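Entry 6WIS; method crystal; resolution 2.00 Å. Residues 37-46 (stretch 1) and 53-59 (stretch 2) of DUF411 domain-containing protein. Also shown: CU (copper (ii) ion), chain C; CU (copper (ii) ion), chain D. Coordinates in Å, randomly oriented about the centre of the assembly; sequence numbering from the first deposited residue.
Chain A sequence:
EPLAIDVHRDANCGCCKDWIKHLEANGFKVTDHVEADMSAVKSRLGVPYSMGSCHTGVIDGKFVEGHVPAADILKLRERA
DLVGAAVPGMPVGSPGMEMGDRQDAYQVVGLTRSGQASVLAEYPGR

Stretch 1, residues 37-46: DMSAVKSRLG
Stretch 2, residues 53-59: SCHTGVI

A helix begins at Met38 and lies across a strand, residues 55-59. The axes approach to 9.6 Å, and their N-to-C directions diverge by 46°, so the two segments run broadly the same way. Register is set by the CA pairs Met38 CA to His55 CA at 8.5 Å, Lys42 CA to Thr56 CA at 7.2 Å, and Leu45 CA to Val58 CA at 8.7 Å. Helical phi/psi values stay near -65/-40, drifting to -83/-12 at Leu45; Ser53 (-142/-159) and Cys54 (-90/-11) lead into the strand, which is extended, from -153/162 at His55 to -136/123 at Ile59.

The helix carries its own hydrogen bonds. Backbone i to i+4 bonds run from Val41 N to Asp37 O (3.1 Å) through Leu45 N to Val41 O (3.2 Å). Asp37, the N-cap (phi/psi -136/84, chi1 t), accepts a weak bond from Ala40 N to its OD1 at 3.3 Å; a short carboxylate suits a site where backbone NH groups lack helical acceptors. Ser43, chi1 p, returns its OG to Ser39 O at 3.1 Å. Gly46 is the residue that leaves helical phi/psi, adopting 85/25, where a CB would jam against the preceding carbonyl, so glycine fits.

One direct hydrogen bond joins the stretches. Lys42 leaves the helix sideways, but its m, t, t, m chain brings the ammonium back, and NZ donates to Thr56 OG1 at 2.8 Å. The chain of four methylenes supplies the reach, while Thr56 (chi1 m), pointing toward the helix, offers a hydroxyl oxygen. Lys42 NZ also lies 3.5 Å from Ser53 O, and a water links these two atoms: it accepts a weak bond from Lys42 NZ at 3.2 Å and donates to Ser53 O at 2.5 Å.

Apolar packing follows the alternation of the strand, with Thr56 and Val58 directed toward the helix. Leu45 (m, t) places CD1 3.6 Å from Thr56 CG2 and 3.8 Å from Val58 CG2; Val58 is chi1 t. Threonine thus serves twice, its methyl meeting leucine and its hydroxyl meeting lysine. Val41, chi1 t, brings CG1 to 4.4 Å from Thr56 CB. Selenomethionine Met38 (t, p, p) sets SE 3.9 Å from Thr56 OG1 and CE 4.0 Å from Cys54 O, its flexible chain spanning the gap near the start of the strand.

The CA-to-CB bonds of Cys54 (chi1 p) and His55 (chi1 p, chi2 -108°) point away from the helix, and their side chains bind copper. The chain C copper is bound by Cys54 SG at 2.3 Å and His55 ND1 at 2.2 Å; Cys54 SG also binds the chain D copper at 2.3 Å, a bridging role suited to a soft sulfur, each ion being completed by ligands elsewhere in the structure.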

# COMPACT_ATOMS: atom_id res chain seq x y z
N ASP A 37 14.47 -2.99 -9.14
CA ASP A 37 14.12 -1.91 -10.08
C ASP A 37 12.73 -1.39 -9.71
O ASP A 37 11.71 -1.77 -10.30
CB ASP A 37 14.17 -2.38 -11.53
CG ASP A 37 14.38 -1.21 -12.51
OD1 ASP A 37 13.95 -0.06 -12.23
OD2 ASP A 37 15.01 -1.46 -13.57
N MSE A 38 12.70 -0.48 -8.74
CA MSE A 38 11.44 -0.02 -8.18
C MSE A 38 10.72 0.95 -9.13
O MSE A 38 9.49 0.95 -9.20
CB MSE A 38 11.66 0.62 -6.81
CG MSE A 38 10.35 1.03 -6.16
SE MSE A 38 9.28 -0.56 -5.68
CE MSE A 38 10.05 -0.84 -3.93
N SER A 39 11.49 1.76 -9.87
CA SER A 39 10.90 2.60 -10.92
C SER A 39 10.11 1.77 -11.93
O SER A 39 8.98 2.12 -12.29
CB SER A 39 11.99 3.39 -11.64
OG SER A 39 12.25 4.58 -10.93
N ALA A 40 10.70 0.67 -12.41
CA ALA A 40 9.99 -0.21 -13.33
C ALA A 40 8.74 -0.78 -12.69
O ALA A 40 7.68 -0.87 -13.33
CB ALA A 40 10.90 -1.34 -13.80
N VAL A 41 8.84 -1.20 -11.42
CA VAL A 41 7.69 -1.83 -10.77
C VAL A 41 6.55 -0.84 -10.67
O VAL A 41 5.41 -1.13 -11.04
CB VAL A 41 8.08 -2.39 -9.38
CG1 VAL A 41 6.82 -2.83 -8.63
CG2 VAL A 41 9.04 -3.57 -9.51
N LYS A 42 6.85 0.38 -10.22
CA LYS A 42 5.78 1.33 -9.98
C LYS A 42 5.20 1.82 -11.30
O LYS A 42 3.97 1.94 -11.44
CB LYS A 42 6.31 2.51 -9.15
CG LYS A 42 6.56 2.18 -7.66
CD LYS A 42 6.81 3.48 -6.90
CE LYS A 42 7.71 3.23 -5.69
NZ LYS A 42 7.18 2.11 -4.83
N SER A 43 6.05 2.10 -12.29
CA SER A 43 5.54 2.62 -13.55
C SER A 43 4.75 1.56 -14.31
O SER A 43 3.76 1.88 -14.96
CB SER A 43 6.67 3.16 -14.42
OG SER A 43 7.38 2.09 -14.99
N ARG A 44 5.14 0.28 -14.20
CA ARG A 44 4.36 -0.74 -14.88
C ARG A 44 2.99 -0.94 -14.24
O ARG A 44 2.03 -1.28 -14.93
CB ARG A 44 5.13 -2.06 -14.92
CG ARG A 44 6.22 -2.04 -15.98
CD ARG A 44 7.14 -3.25 -15.88
NE ARG A 44 8.34 -3.04 -16.68
CZ ARG A 44 9.21 -3.99 -17.01
NH1 ARG A 44 9.02 -5.23 -16.60
NH2 ARG A 44 10.26 -3.69 -17.73
N LEU A 45 2.89 -0.73 -12.93
CA LEU A 45 1.61 -0.87 -12.25
C LEU A 45 0.75 0.37 -12.36
O LEU A 45 -0.44 0.32 -12.02
CB LEU A 45 1.86 -1.22 -10.77
CG LEU A 45 2.35 -2.65 -10.51
CD1 LEU A 45 2.97 -2.77 -9.14
CD2 LEU A 45 1.19 -3.63 -10.63
N GLY A 46 1.32 1.49 -12.82
CA GLY A 46 0.56 2.72 -12.94
C GLY A 46 0.50 3.55 -11.68
O GLY A 46 -0.44 4.33 -11.51
N SER A 53 5.72 5.48 -2.56
CA SER A 53 6.03 5.26 -1.16
C SER A 53 7.23 4.33 -1.14
O SER A 53 7.95 4.22 -2.13
CB SER A 53 4.78 4.73 -0.43
OG SER A 53 4.97 4.65 0.97
N CYS A 54 7.43 3.65 -0.00
CA CYS A 54 8.61 2.81 0.22
C CYS A 54 8.42 1.36 -0.22
O CYS A 54 9.39 0.58 -0.23
CB CYS A 54 8.95 2.85 1.72
SG CYS A 54 7.43 2.59 2.71
N HIS A 55 7.20 0.94 -0.54
CA HIS A 55 6.98 -0.42 -1.01
C HIS A 55 5.73 -0.43 -1.89
O HIS A 55 4.91 0.48 -1.83
CB HIS A 55 6.81 -1.40 0.16
CG HIS A 55 5.58 -1.14 0.99
ND1 HIS A 55 5.62 -0.61 2.26
CD2 HIS A 55 4.26 -1.34 0.72
CE1 HIS A 55 4.40 -0.48 2.74
NE2 HIS A 55 3.55 -0.90 1.82
N THR A 56 5.59 -1.48 -2.70
CA THR A 56 4.44 -1.63 -3.60
C THR A 56 3.94 -3.06 -3.48
O THR A 56 4.70 -4.00 -3.75
CB THR A 56 4.81 -1.32 -5.05
OG1 THR A 56 5.41 -0.01 -5.15
CG2 THR A 56 3.55 -1.36 -5.92
N GLY A 57 2.69 -3.24 -3.04
CA GLY A 57 2.06 -4.55 -3.01
C GLY A 57 1.17 -4.77 -4.23
O GLY A 57 0.76 -3.81 -4.87
N VAL A 58 0.91 -6.04 -4.56
CA VAL A 58 0.01 -6.38 -5.67
C VAL A 58 -0.95 -7.44 -5.17
O VAL A 58 -0.53 -8.50 -4.68
CB VAL A 58 0.75 -6.89 -6.92
CG1 VAL A 58 -0.25 -7.05 -8.09
CG2 VAL A 58 1.87 -5.92 -7.33
N ILE A 59 -2.25 -7.17 -5.28
CA ILE A 59 -3.24 -8.14 -4.84
C ILE A 59 -4.32 -8.20 -5.90
O ILE A 59 -4.89 -7.17 -6.26
CB ILE A 59 -3.84 -7.83 -3.45
CG1 ILE A 59 -4.93 -8.86 -3.10
CG2 ILE A 59 -4.40 -6.38 -3.36
CD1 ILE A 59 -5.15 -9.02 -1.57
CU CU C . 7.53 0.34 2.80
CU CU D . 7.64 2.20 4.96
O HOH W 1 9.75 2.81 -3.10